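Uncharacterized protein (Photobacterium profundum, PDB 3R87) is a thioesterase of the 4-hydroxybenzoyl-CoA thioesterase family, hydrolysing thioester bonds of acyl substrates. Local coordinates at the interface of chains A and B. Numbering follows the deposited sequence. Chains: chain A/B, Putative uncharacterized protein.

The interface of chains A and B. Residues chain A 38-39, 43-44; chain B 12, 14, 72-73.
A:His39 and B:Tyr14 both set their CG anti to the carbonyl carbon, with chi1 of -75° and -60°, and from there the two side chains cross at about a right angle to meet through their polar ends. The imidazole nitrogen NE2 of A:His39 lies 2.7 Å from the phenolic OH of B:Tyr14 in a nearly straight hydrogen bond. That oxygen sits in the plane of the imidazole, at its edge, and NE2 in turn lies in the plane of the phenol ring; which group donates is not settled by the coordinates.

On the chain B side, the CG of B:Gln12 rests over one face of the B:Tyr14 ring, 3.8 Å above its plane and offset toward the rim, a packing that should steady the phenol. The rest of the glutamine chain runs extended toward chain A, where its amide NE2 makes a nearly straight hydrogen bond of 2.9 Å to the oxygen of water 1. That water contacts A:Glu38 OE1 at 2.7 Å, tying the carboxylate indirectly to the partner chain. A:Ser43 OG is a secondary partner, 3.0 Å from B:Gln12 NE2 but tilted well out of the amide plane, so this is a strongly bent, at best weak hydrogen bond.

The carboxylate of A:Glu38 approaches two aromatic rings at their rims. Its CD is in plane at the edge of B:Tyr14, while OE2 is in plane at the edge of B:Phe72, 3.4 Å from CE1. With carboxylate and B:Phe72 ring planes 60° apart, OE2 probably gains a weakly favourable contact with the positive rim.

In this patch helices 28-41 and 43-53 of chain A meet strand 7-12 and loop residues of chain B, and the twin patch exchanges the chains; whether this pairing persists in solution cannot be judged from the crystal. A second water joins A:Ser43 OG, A:Asp44 OD1 and the backbone O of B:Ala73, the last at 2.7 Å.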
ATOM      1  N   GLU A  38      -1.332  15.987   8.197  1.00  8.98           N
ATOM      2  CA  GLU A  38      -2.467  15.797   9.111  1.00  9.41           C
ATOM      3  C   GLU A  38      -2.146  16.210  10.516  1.00 10.07           C
ATOM      4  O   GLU A  38      -2.984  16.787  11.192  1.00 11.63           O
ATOM      5  CB  GLU A  38      -2.973  14.353   9.106  1.00  9.63           C
ATOM      6  CG  GLU A  38      -3.518  13.864   7.782  1.00 10.30           C
ATOM      7  CD  GLU A  38      -4.443  12.702   7.961  1.00 11.00           C
ATOM      8  OE1 GLU A  38      -5.019  12.496   9.040  1.00 12.09           O
ATOM      9  OE2 GLU A  38      -4.695  11.958   6.976  1.00 13.59           O
ATOM     10  N   HIS A  39      -0.937  15.906  10.977  1.00  9.90           N
ATOM     11  CA  HIS A  39      -0.546  16.277  12.336  1.00 11.07           C
ATOM     12  C   HIS A  39      -0.385  17.770  12.495  1.00 11.21           C
ATOM     13  O   HIS A  39      -0.619  18.281  13.588  1.00 14.61           O
ATOM     14  CB  HIS A  39       0.697  15.522  12.780  1.00 11.12           C
ATOM     15  CG  HIS A  39       0.375  14.100  13.111  1.00 10.17           C
ATOM     16  ND1 HIS A  39       0.007  13.688  14.361  1.00 14.55           N
ATOM     17  CD2 HIS A  39       0.376  12.985  12.364  1.00 11.45           C
ATOM     18  CE1 HIS A  39      -0.271  12.385  14.344  1.00 14.25           C
ATOM     19  NE2 HIS A  39      -0.065  11.931  13.116  1.00 11.30           N
ATOM     20  N   SER A  43      -5.815  15.918  12.810  1.00 12.48           N
ATOM     21  CA  SER A  43      -6.619  14.965  12.087  0.75 12.02           C
ATOM     22  C   SER A  43      -8.074  14.960  12.546  1.00 13.20           C
ATOM     23  O   SER A  43      -8.951  14.658  11.761  1.00 13.25           O
ATOM     24  CB  SER A  43      -5.981  13.567  12.286  0.75 12.06           C
ATOM     25  OG  SER A  43      -5.683  13.328  13.650  0.75 13.22           O
ATOM     26  N   ASP A  44      -8.347  15.281  13.825  1.00 14.40           N
ATOM     27  CA  ASP A  44      -9.702  15.334  14.257  1.00 14.98           C
ATOM     28  C   ASP A  44     -10.491  16.425  13.565  1.00 16.01           C
ATOM     29  O   ASP A  44     -11.665  16.293  13.264  1.00 18.02           O
ATOM     30  CB  ASP A  44      -9.778  15.580  15.797  1.00 18.63           C
ATOM     31  CG  ASP A  44      -9.500  14.361  16.598  1.00 22.67           C
ATOM     32  OD1 ASP A  44      -9.559  13.210  16.090  1.00 23.79           O
ATOM     33  OD2 ASP A  44      -9.355  14.515  17.822  1.00 31.25           O
TER
ATOM     34  N   GLN B  12      -2.637   5.037  14.142  1.00  7.63           N
ATOM     35  CA  GLN B  12      -3.551   6.052  13.671  1.00  7.34           C
ATOM     36  C   GLN B  12      -3.960   5.737  12.232  1.00  6.91           C
ATOM     37  O   GLN B  12      -3.147   5.312  11.413  1.00  7.44           O
ATOM     38  CB  GLN B  12      -2.933   7.433  13.752  1.00  8.64           C
ATOM     39  CG  GLN B  12      -3.859   8.527  13.345  1.00  9.55           C
ATOM     40  CD  GLN B  12      -3.522   9.906  13.794  1.00  9.95           C
ATOM     41  OE1 GLN B  12      -2.881  10.096  14.847  1.00 11.62           O
ATOM     42  NE2 GLN B  12      -3.976  10.893  13.077  1.00 10.52           N
ATOM     43  N   TYR B  14      -5.032   6.991   8.686  1.00  6.94           N
ATOM     44  CA  TYR B  14      -4.844   8.121   7.789  1.00  7.38           C
ATOM     45  C   TYR B  14      -5.558   7.850   6.464  1.00  7.02           C
ATOM     46  O   TYR B  14      -6.160   6.787   6.252  1.00  7.39           O
ATOM     47  CB  TYR B  14      -3.343   8.336   7.537  1.00  7.45           C
ATOM     48  CG  TYR B  14      -2.547   8.616   8.777  1.00  7.39           C
ATOM     49  CD1 TYR B  14      -2.458   9.938   9.281  1.00  8.01           C
ATOM     50  CD2 TYR B  14      -1.833   7.631   9.410  1.00  7.59           C
ATOM     51  CE1 TYR B  14      -1.660  10.206  10.402  1.00  8.59           C
ATOM     52  CE2 TYR B  14      -1.061   7.898  10.530  1.00  8.46           C
ATOM     53  CZ  TYR B  14      -0.958   9.199  11.007  1.00  8.44           C
ATOM     54  OH  TYR B  14      -0.162   9.452  12.092  1.00 10.89           O
ATOM     55  N   PHE B  72     -11.492   6.662   9.658  1.00  9.05           N
ATOM     56  CA  PHE B  72     -10.484   7.707   9.537  1.00  8.63           C
ATOM     57  C   PHE B  72     -10.302   8.475  10.826  1.00  8.11           C
ATOM     58  O   PHE B  72     -11.293   8.869  11.477  1.00  9.14           O
ATOM     59  CB  PHE B  72     -10.905   8.671   8.420  1.00  8.97           C
ATOM     60  CG  PHE B  72      -9.988   9.846   8.296  1.00  9.10           C
ATOM     61  CD1 PHE B  72      -8.662   9.707   7.936  1.00  9.09           C
ATOM     62  CD2 PHE B  72     -10.483  11.125   8.529  1.00 10.55           C
ATOM     63  CE1 PHE B  72      -7.809  10.807   7.841  1.00  9.90           C
ATOM     64  CE2 PHE B  72      -9.607  12.225   8.431  1.00 11.96           C
ATOM     65  CZ  PHE B  72      -8.311  12.070   8.087  1.00 11.25           C
ATOM     66  N   ALA B  73      -9.045   8.723  11.148  1.00  8.12           N
ATOM     67  CA  ALA B  73      -8.592   9.581  12.261  1.00  9.00           C
ATOM     68  C   ALA B  73      -8.732   8.904  13.612  1.00  9.01           C
ATOM     69  O   ALA B  73      -8.337   9.492  14.614  1.00 11.11           O
ATOM     70  CB  ALA B  73      -9.255  10.968  12.227  1.00 10.51           C
TER
HETATM   71  O   HOH W   1      -5.711  10.556  10.832  1.00  9.61           O
HETATM   72  O   HOH W   2      -7.440  11.979  15.198  1.00 17.98           O